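Local coordinates for esterase (Rhizomucor miehei, PDB 4WY5), which probably hydrolyses carboxylic esters as a carboxylesterase of the alpha/beta hydrolase fold, at residues Asn151-Ala156 and Ala182-Val187; Val170-Lys175 and Ala246-Leu251. One frame throughout, in Å; residues are numbered along the deposited sequence.

Both contacts involve the connection that runs from strand 155-160 through helix 162-176 to strand 185-189. Contact 1 joins the entrances of its two strands, and contact 2 packs the later turns of its helix against the end of helix 245-248, further along the chain. Their centres lie about 14 Å apart, and they touch through Gln-186, whose NE2 comes within 4.1 Å of Leu-251 CB, and through Ile-183, whose CD1 is 4.2 Å from Ser-171 OG. Strand 155-160 leads into a GxSxG turn carrying Ser-161, the probable nucleophile of a triad with Asp-262 and His-292; neither contact includes a residue of that triad.

Contact 1 of 2, residues Asn151-Ala156 and Ala182-Val187; sequences NAEALA and AIKTQV
Lys-184 reaches back to Glu-153 and supplies most of the polar contact. Its NZ donates to Glu-153 O at 2.7 Å, in the carbonyl plane and on a lone pair. The side chain curls to get there: CG stands anti to the carbonyl carbon (chi1 -56°), chi2 (-48°) turns CD and chi4 (-67°) turns NZ in toward Glu-153 O, and CG and CE both lie 3.3 Å from that oxygen. The same ammonium is gripped by Ala-181 O and, weakly, by Ala-182 O, whereas its salt bridge to Glu-153 OE1 is long at 3.7 Å. In the backbone, Lys-184 N donates to Leu-155 O at 2.9 Å. A water gives one hydrogen bond to Ala-152 O and another to Ala-182 O, bridging the turn to segment 182-187.

The apolar part is carried by Leu-155 and Ala-156. Leu-155 CD2 meets Ile-183 CG1 at 4.0 Å, their side chains crossing at a slant. The methyl Ala-156 CB touches Thr-185 CG2 at 3.6 Å; Thr-185 OG1 is engaged instead by Pro-253 O and His-314 NE2, and Ala-156 also packs on Leu-315 of helix 302-319.

A type I turn with an Asx turn at Asn-151 precedes the strand entrance. Strands 155-160 and 185-189 then run forward as parallel neighbours, the pairing expected of a beta-alpha-beta crossover in the central sheet of an alpha/beta hydrolase.

Contact 2 of 2, residues Val170-Lys175 and Ala246-Leu251; sequences VSIYAK and ADLEGL
Lys-175 extends from helix 162-176 to the end of helix 245-248, where two backbone carbonyls hold its ammonium. NZ donates to Asp-247 O at 2.6 Å, approaching from above the carbonyl plane, and to Glu-249 O at 3.2 Å, this time in the plane. CG is anti to the backbone N (chi1 -178°), and the chain stays extended until a bend at chi3 (77°). The carbonyls at the C-terminal end of this short helix may modestly favour the positive charge.

This is packing of a helix against the last residues of another helix and the turn that follows it, on one flank of the alpha/beta hydrolase fold: the crossover helix that leads to strand 185-189 meets the end of helix 245-248 and the type II turn Leu-248 to Leu-251, in which Gly-250 takes a positive phi, just ahead of strand 254-259.

Apolar contacts lie beside the lysine. Leu-251 CD1 rests 3.9 Å from Lys-175 CD, the two side chains crossing at about a right angle, while its other methyl, CD2, meets Ile-172 CG1 at 3.9 Å. Ile-172 CD1 also reaches Leu-248 CD2 at 4.0 Å. Tyr-271 of helix 265-277 touches both Ile-172 and Leu-248, and Leu-275 packs on Leu-251.

Contact 1 of 2, residues Asn151-Ala156 and Ala182-Val187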
ATOM      1  N   ASN A 151      13.908   2.859  23.756  1.00 28.19           N
ATOM      2  CA  ASN A 151      13.238   1.668  24.276  1.00 28.77           C
ATOM      3  C   ASN A 151      13.635   0.495  23.403  1.00 37.17           C
ATOM      4  O   ASN A 151      13.056   0.300  22.326  1.00 37.20           O
ATOM      5  CB  ASN A 151      11.716   1.849  24.283  1.00 28.87           C
ATOM      6  CG  ASN A 151      10.982   0.662  24.873  1.00 34.50           C
ATOM      7  OD1 ASN A 151      11.596  -0.312  25.315  1.00 44.37           O
ATOM      8  ND2 ASN A 151       9.655   0.738  24.890  1.00 30.77           N
ATOM      9  N   ALA A 152      14.596  -0.302  23.865  1.00 33.35           N
ATOM     10  CA  ALA A 152      15.184  -1.327  23.008  1.00 35.71           C
ATOM     11  C   ALA A 152      14.197  -2.443  22.676  1.00 37.75           C
ATOM     12  O   ALA A 152      14.422  -3.200  21.732  1.00 37.71           O
ATOM     13  CB  ALA A 152      16.438  -1.905  23.649  1.00 34.49           C
ATOM     14  N   GLU A 153      13.111  -2.560  23.438  1.00 36.28           N
ATOM     15  CA  GLU A 153      12.105  -3.574  23.112  1.00 41.39           C
ATOM     16  C   GLU A 153      11.296  -3.186  21.849  1.00 37.92           C
ATOM     17  O   GLU A 153      10.849  -4.059  21.099  1.00 39.77           O
ATOM     18  CB  GLU A 153      11.165  -3.831  24.300  1.00 39.85           C
ATOM     19  CG  GLU A 153      11.850  -4.417  25.566  1.00 53.21           C
ATOM     20  CD  GLU A 153      12.670  -5.704  25.336  1.00 57.26           C
ATOM     21  OE1 GLU A 153      12.255  -6.587  24.537  1.00 58.71           O
ATOM     22  OE2 GLU A 153      13.740  -5.834  25.981  1.00 50.86           O
ATOM     23  N   ALA A 154      11.084  -1.888  21.629  1.00 34.89           N
ATOM     24  CA  ALA A 154      10.371  -1.417  20.434  1.00 32.87           C
ATOM     25  C   ALA A 154      11.346  -1.278  19.251  1.00 26.99           C
ATOM     26  O   ALA A 154      11.865  -0.185  18.982  1.00 25.77           O
ATOM     27  CB  ALA A 154       9.671  -0.104  20.708  1.00 25.55           C
ATOM     28  N   LEU A 155      11.601  -2.391  18.567  1.00 21.88           N
ATOM     29  CA  LEU A 155      12.681  -2.473  17.586  1.00 26.75           C
ATOM     30  C   LEU A 155      12.181  -3.040  16.263  1.00 21.56           C
ATOM     31  O   LEU A 155      11.412  -3.990  16.247  1.00 21.13           O
ATOM     32  CB  LEU A 155      13.826  -3.339  18.138  1.00 22.92           C
ATOM     33  CG  LEU A 155      15.183  -3.435  17.430  1.00 26.08           C
ATOM     34  CD1 LEU A 155      16.306  -3.602  18.485  1.00 19.16           C
ATOM     35  CD2 LEU A 155      15.227  -4.579  16.401  1.00 17.03           C
ATOM     36  N   ALA A 156      12.646  -2.460  15.159  1.00 22.76           N
ATOM     37  CA  ALA A 156      12.259  -2.877  13.813  1.00 23.23           C
ATOM     38  C   ALA A 156      13.486  -2.972  12.900  1.00 22.20           C
ATOM     39  O   ALA A 156      14.490  -2.298  13.149  1.00 24.45           O
ATOM     40  CB  ALA A 156      11.255  -1.897  13.246  1.00 19.77           C
ATOM     41  N   ALA A 182      13.339 -10.529  19.832  1.00 29.91           N
ATOM     42  CA  ALA A 182      14.034  -9.239  19.735  1.00 33.18           C
ATOM     43  C   ALA A 182      13.425  -8.285  18.700  1.00 31.25           C
ATOM     44  O   ALA A 182      13.158  -7.119  19.002  1.00 27.65           O
ATOM     45  CB  ALA A 182      15.510  -9.462  19.421  1.00 28.22           C
ATOM     46  N   ILE A 183      13.228  -8.779  17.479  1.00 29.59           N
ATOM     47  CA  ILE A 183      12.718  -7.957  16.379  1.00 29.53           C
ATOM     48  C   ILE A 183      11.184  -7.965  16.311  1.00 30.32           C
ATOM     49  O   ILE A 183      10.582  -9.029  16.149  1.00 28.97           O
ATOM     50  CB  ILE A 183      13.315  -8.431  15.034  1.00 27.68           C
ATOM     51  CG1 ILE A 183      14.843  -8.364  15.104  1.00 23.97           C
ATOM     52  CG2 ILE A 183      12.815  -7.576  13.869  1.00 26.78           C
ATOM     53  CD1 ILE A 183      15.543  -9.119  13.991  1.00 24.53           C
ATOM     54  N   LYS A 184      10.551  -6.795  16.444  1.00 22.71           N
ATOM     55  CA  LYS A 184       9.076  -6.737  16.457  1.00 25.53           C
ATOM     56  C   LYS A 184       8.413  -6.623  15.062  1.00 28.45           C
ATOM     57  O   LYS A 184       7.206  -6.875  14.936  1.00 31.15           O
ATOM     58  CB  LYS A 184       8.576  -5.574  17.337  1.00 26.65           C
ATOM     59  CG  LYS A 184       9.077  -5.596  18.798  1.00 31.09           C
ATOM     60  CD  LYS A 184       8.895  -6.988  19.452  1.00 35.63           C
ATOM     61  CE  LYS A 184       9.261  -6.995  20.947  1.00 36.36           C
ATOM     62  NZ  LYS A 184      10.720  -6.768  21.226  1.00 33.19           N
ATOM     63  N   THR A 185       9.173  -6.242  14.029  1.00 27.19           N
ATOM     64  CA  THR A 185       8.648  -6.231  12.654  1.00 23.87           C
ATOM     65  C   THR A 185       9.801  -6.148  11.627  1.00 24.31           C
ATOM     66  O   THR A 185      10.888  -5.659  11.936  1.00 23.63           O
ATOM     67  CB  THR A 185       7.618  -5.057  12.434  1.00 23.30           C
ATOM     68  OG1 THR A 185       6.885  -5.247  11.211  1.00 21.10           O
ATOM     69  CG2 THR A 185       8.305  -3.698  12.423  1.00 17.30           C
ATOM     70  N   GLN A 186       9.577  -6.707  10.436  1.00 24.48           N
ATOM     71  CA  GLN A 186      10.522  -6.624   9.321  1.00 21.27           C
ATOM     72  C   GLN A 186       9.858  -5.880   8.139  1.00 24.01           C
ATOM     73  O   GLN A 186       8.732  -6.213   7.746  1.00 19.86           O
ATOM     74  CB  GLN A 186      10.981  -8.028   8.880  1.00 22.36           C
ATOM     75  CG  GLN A 186       9.838  -9.052   8.592  1.00 22.80           C
ATOM     76  CD  GLN A 186      10.336 -10.455   8.153  1.00 26.20           C
ATOM     77  OE1 GLN A 186      11.274 -10.587   7.355  1.00 28.17           O
ATOM     78  NE2 GLN A 186       9.696 -11.504   8.680  1.00 23.30           N
ATOM     79  N   VAL A 187      10.541  -4.873   7.592  1.00 21.58           N
ATOM     80  CA  VAL A 187      10.040  -4.107   6.440  1.00 21.72           C
ATOM     81  C   VAL A 187      10.925  -4.386   5.220  1.00 23.46           C
ATOM     82  O   VAL A 187      12.133  -4.096   5.230  1.00 22.99           O
ATOM     83  CB  VAL A 187       9.994  -2.572   6.729  1.00 21.64           C
ATOM     84  CG1 VAL A 187       9.532  -1.800   5.500  1.00 20.20           C
ATOM     85  CG2 VAL A 187       9.085  -2.259   7.936  1.00 15.02           C
TER
HETATM   86  O   HOH W   1      14.733  -5.809  20.805  1.00 32.65           O

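Contact 2 of 2, residues Val170-Lys175 and Ala246-Leu251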
ATOM      1  N   VAL A 170      18.514 -11.887   8.529  1.00 23.77           N
ATOM      2  CA  VAL A 170      18.913 -11.704   9.924  1.00 25.47           C
ATOM      3  C   VAL A 170      17.710 -11.939  10.840  1.00 28.34           C
ATOM      4  O   VAL A 170      17.890 -12.189  12.031  1.00 29.11           O
ATOM      5  CB  VAL A 170      19.539 -10.291  10.217  1.00 25.81           C
ATOM      6  CG1 VAL A 170      18.471  -9.232  10.407  1.00 20.66           C
ATOM      7  CG2 VAL A 170      20.447 -10.336  11.462  1.00 22.47           C
ATOM      8  N   SER A 171      16.487 -11.874  10.308  1.00 25.21           N
ATOM      9  CA  SER A 171      15.342 -12.241  11.148  1.00 28.49           C
ATOM     10  C   SER A 171      15.335 -13.755  11.420  1.00 26.35           C
ATOM     11  O   SER A 171      14.969 -14.202  12.517  1.00 28.88           O
ATOM     12  CB  SER A 171      14.005 -11.816  10.513  1.00 26.86           C
ATOM     13  OG  SER A 171      13.916 -10.413  10.330  1.00 26.43           O
ATOM     14  N   ILE A 172      15.774 -14.539  10.444  1.00 24.37           N
ATOM     15  CA  ILE A 172      15.823 -15.993  10.610  1.00 27.24           C
ATOM     16  C   ILE A 172      17.030 -16.382  11.464  1.00 29.73           C
ATOM     17  O   ILE A 172      16.914 -17.190  12.399  1.00 29.24           O
ATOM     18  CB  ILE A 172      15.896 -16.721   9.249  1.00 26.39           C
ATOM     19  CG1 ILE A 172      14.631 -16.436   8.419  1.00 23.90           C
ATOM     20  CG2 ILE A 172      16.103 -18.236   9.447  1.00 26.41           C
ATOM     21  CD1 ILE A 172      14.674 -16.997   6.984  1.00 21.07           C
ATOM     22  N   TYR A 173      18.178 -15.784  11.150  1.00 28.03           N
ATOM     23  CA  TYR A 173      19.414 -15.997  11.910  1.00 29.04           C
ATOM     24  C   TYR A 173      19.232 -15.733  13.413  1.00 31.51           C
ATOM     25  O   TYR A 173      19.619 -16.564  14.237  1.00 29.45           O
ATOM     26  CB  TYR A 173      20.514 -15.097  11.343  1.00 27.25           C
ATOM     27  CG  TYR A 173      21.886 -15.269  11.937  1.00 29.11           C
ATOM     28  CD1 TYR A 173      22.289 -14.510  13.022  1.00 30.20           C
ATOM     29  CD2 TYR A 173      22.795 -16.175  11.397  1.00 32.61           C
ATOM     30  CE1 TYR A 173      23.554 -14.647  13.566  1.00 31.96           C
ATOM     31  CE2 TYR A 173      24.064 -16.321  11.938  1.00 33.20           C
ATOM     32  CZ  TYR A 173      24.433 -15.548  13.021  1.00 31.86           C
ATOM     33  OH  TYR A 173      25.683 -15.672  13.569  1.00 33.32           O
ATOM     34  N   ALA A 174      18.599 -14.612  13.763  1.00 28.06           N
ATOM     35  CA  ALA A 174      18.422 -14.243  15.172  1.00 30.43           C
ATOM     36  C   ALA A 174      17.561 -15.270  15.906  1.00 32.40           C
ATOM     37  O   ALA A 174      17.768 -15.543  17.094  1.00 32.56           O
ATOM     38  CB  ALA A 174      17.807 -12.853  15.294  1.00 26.58           C
ATOM     39  N   LYS A 175      16.576 -15.812  15.200  1.00 29.74           N
ATOM     40  CA  LYS A 175      15.713 -16.845  15.761  1.00 36.44           C
ATOM     41  C   LYS A 175      16.471 -18.149  16.047  1.00 31.96           C
ATOM     42  O   LYS A 175      16.202 -18.823  17.045  1.00 32.35           O
ATOM     43  CB  LYS A 175      14.534 -17.126  14.822  1.00 31.07           C
ATOM     44  CG  LYS A 175      13.548 -18.155  15.361  1.00 33.72           C
ATOM     45  CD  LYS A 175      12.523 -18.531  14.302  1.00 35.19           C
ATOM     46  CE  LYS A 175      13.125 -19.486  13.285  1.00 40.34           C
ATOM     47  NZ  LYS A 175      12.090 -20.179  12.466  1.00 42.58           N
ATOM     48  N   ALA A 246       9.058 -24.667   8.281  1.00 40.55           N
ATOM     49  CA  ALA A 246       9.648 -24.701   9.627  1.00 37.46           C
ATOM     50  C   ALA A 246      10.630 -23.555   9.870  1.00 34.08           C
ATOM     51  O   ALA A 246      10.654 -22.958  10.952  1.00 30.44           O
ATOM     52  CB  ALA A 246      10.353 -26.044   9.859  1.00 32.95           C
ATOM     53  N   ASP A 247      11.432 -23.251   8.852  1.00 33.83           N
ATOM     54  CA  ASP A 247      12.357 -22.129   8.919  1.00 36.24           C
ATOM     55  C   ASP A 247      11.633 -20.808   9.208  1.00 34.76           C
ATOM     56  O   ASP A 247      12.168 -19.955   9.915  1.00 34.96           O
ATOM     57  CB  ASP A 247      13.161 -22.003   7.613  1.00 35.89           C
ATOM     58  CG  ASP A 247      14.233 -23.090   7.463  1.00 40.79           C
ATOM     59  OD1 ASP A 247      14.803 -23.508   8.502  1.00 42.93           O
ATOM     60  OD2 ASP A 247      14.517 -23.507   6.310  1.00 34.30           O
ATOM     61  N   LEU A 248      10.423 -20.652   8.676  1.00 32.78           N
ATOM     62  CA  LEU A 248       9.725 -19.366   8.687  1.00 32.89           C
ATOM     63  C   LEU A 248       8.732 -19.183   9.839  1.00 34.95           C
ATOM     64  O   LEU A 248       8.342 -18.053  10.154  1.00 36.08           O
ATOM     65  CB  LEU A 248       8.983 -19.191   7.360  1.00 34.51           C
ATOM     66  CG  LEU A 248       9.879 -19.133   6.123  1.00 30.21           C
ATOM     67  CD1 LEU A 248       9.053 -18.907   4.874  1.00 29.14           C
ATOM     68  CD2 LEU A 248      10.926 -18.030   6.274  1.00 23.75           C
ATOM     69  N   GLU A 249       8.357 -20.285  10.484  1.00 34.92           N
ATOM     70  CA  GLU A 249       7.405 -20.258  11.601  1.00 35.13           C
ATOM     71  C   GLU A 249       7.911 -19.394  12.769  1.00 33.51           C
ATOM     72  O   GLU A 249       9.086 -19.443  13.118  1.00 36.24           O
ATOM     73  CB  GLU A 249       7.123 -21.693  12.077  1.00 36.56           C
ATOM     74  CG  GLU A 249       5.642 -22.044  12.254  1.00 36.76           C
ATOM     75  CD  GLU A 249       5.140 -21.761  13.668  1.00 49.88           C
ATOM     76  OE1 GLU A 249       5.981 -21.649  14.594  1.00 47.81           O
ATOM     77  OE2 GLU A 249       3.904 -21.645  13.855  1.00 62.13           O
ATOM     78  N   GLY A 250       7.034 -18.565  13.333  1.00 35.78           N
ATOM     79  CA  GLY A 250       7.403 -17.726  14.463  1.00 33.26           C
ATOM     80  C   GLY A 250       8.171 -16.448  14.125  1.00 36.72           C
ATOM     81  O   GLY A 250       8.663 -15.748  15.027  1.00 31.41           O
ATOM     82  N   LEU A 251       8.270 -16.123  12.837  1.00 32.16           N
ATOM     83  CA  LEU A 251       8.987 -14.911  12.429  1.00 31.59           C
ATOM     84  C   LEU A 251       8.122 -13.690  12.740  1.00 26.25           C
ATOM     85  O   LEU A 251       6.912 -13.813  12.916  1.00 24.59           O
ATOM     86  CB  LEU A 251       9.352 -14.966  10.934  1.00 26.88           C
ATOM     87  CG  LEU A 251      10.817 -15.175  10.501  1.00 33.63           C
ATOM     88  CD1 LEU A 251      11.645 -15.982  11.493  1.00 25.71           C
ATOM     89  CD2 LEU A 251      10.892 -15.807   9.107  1.00 22.92           C
TER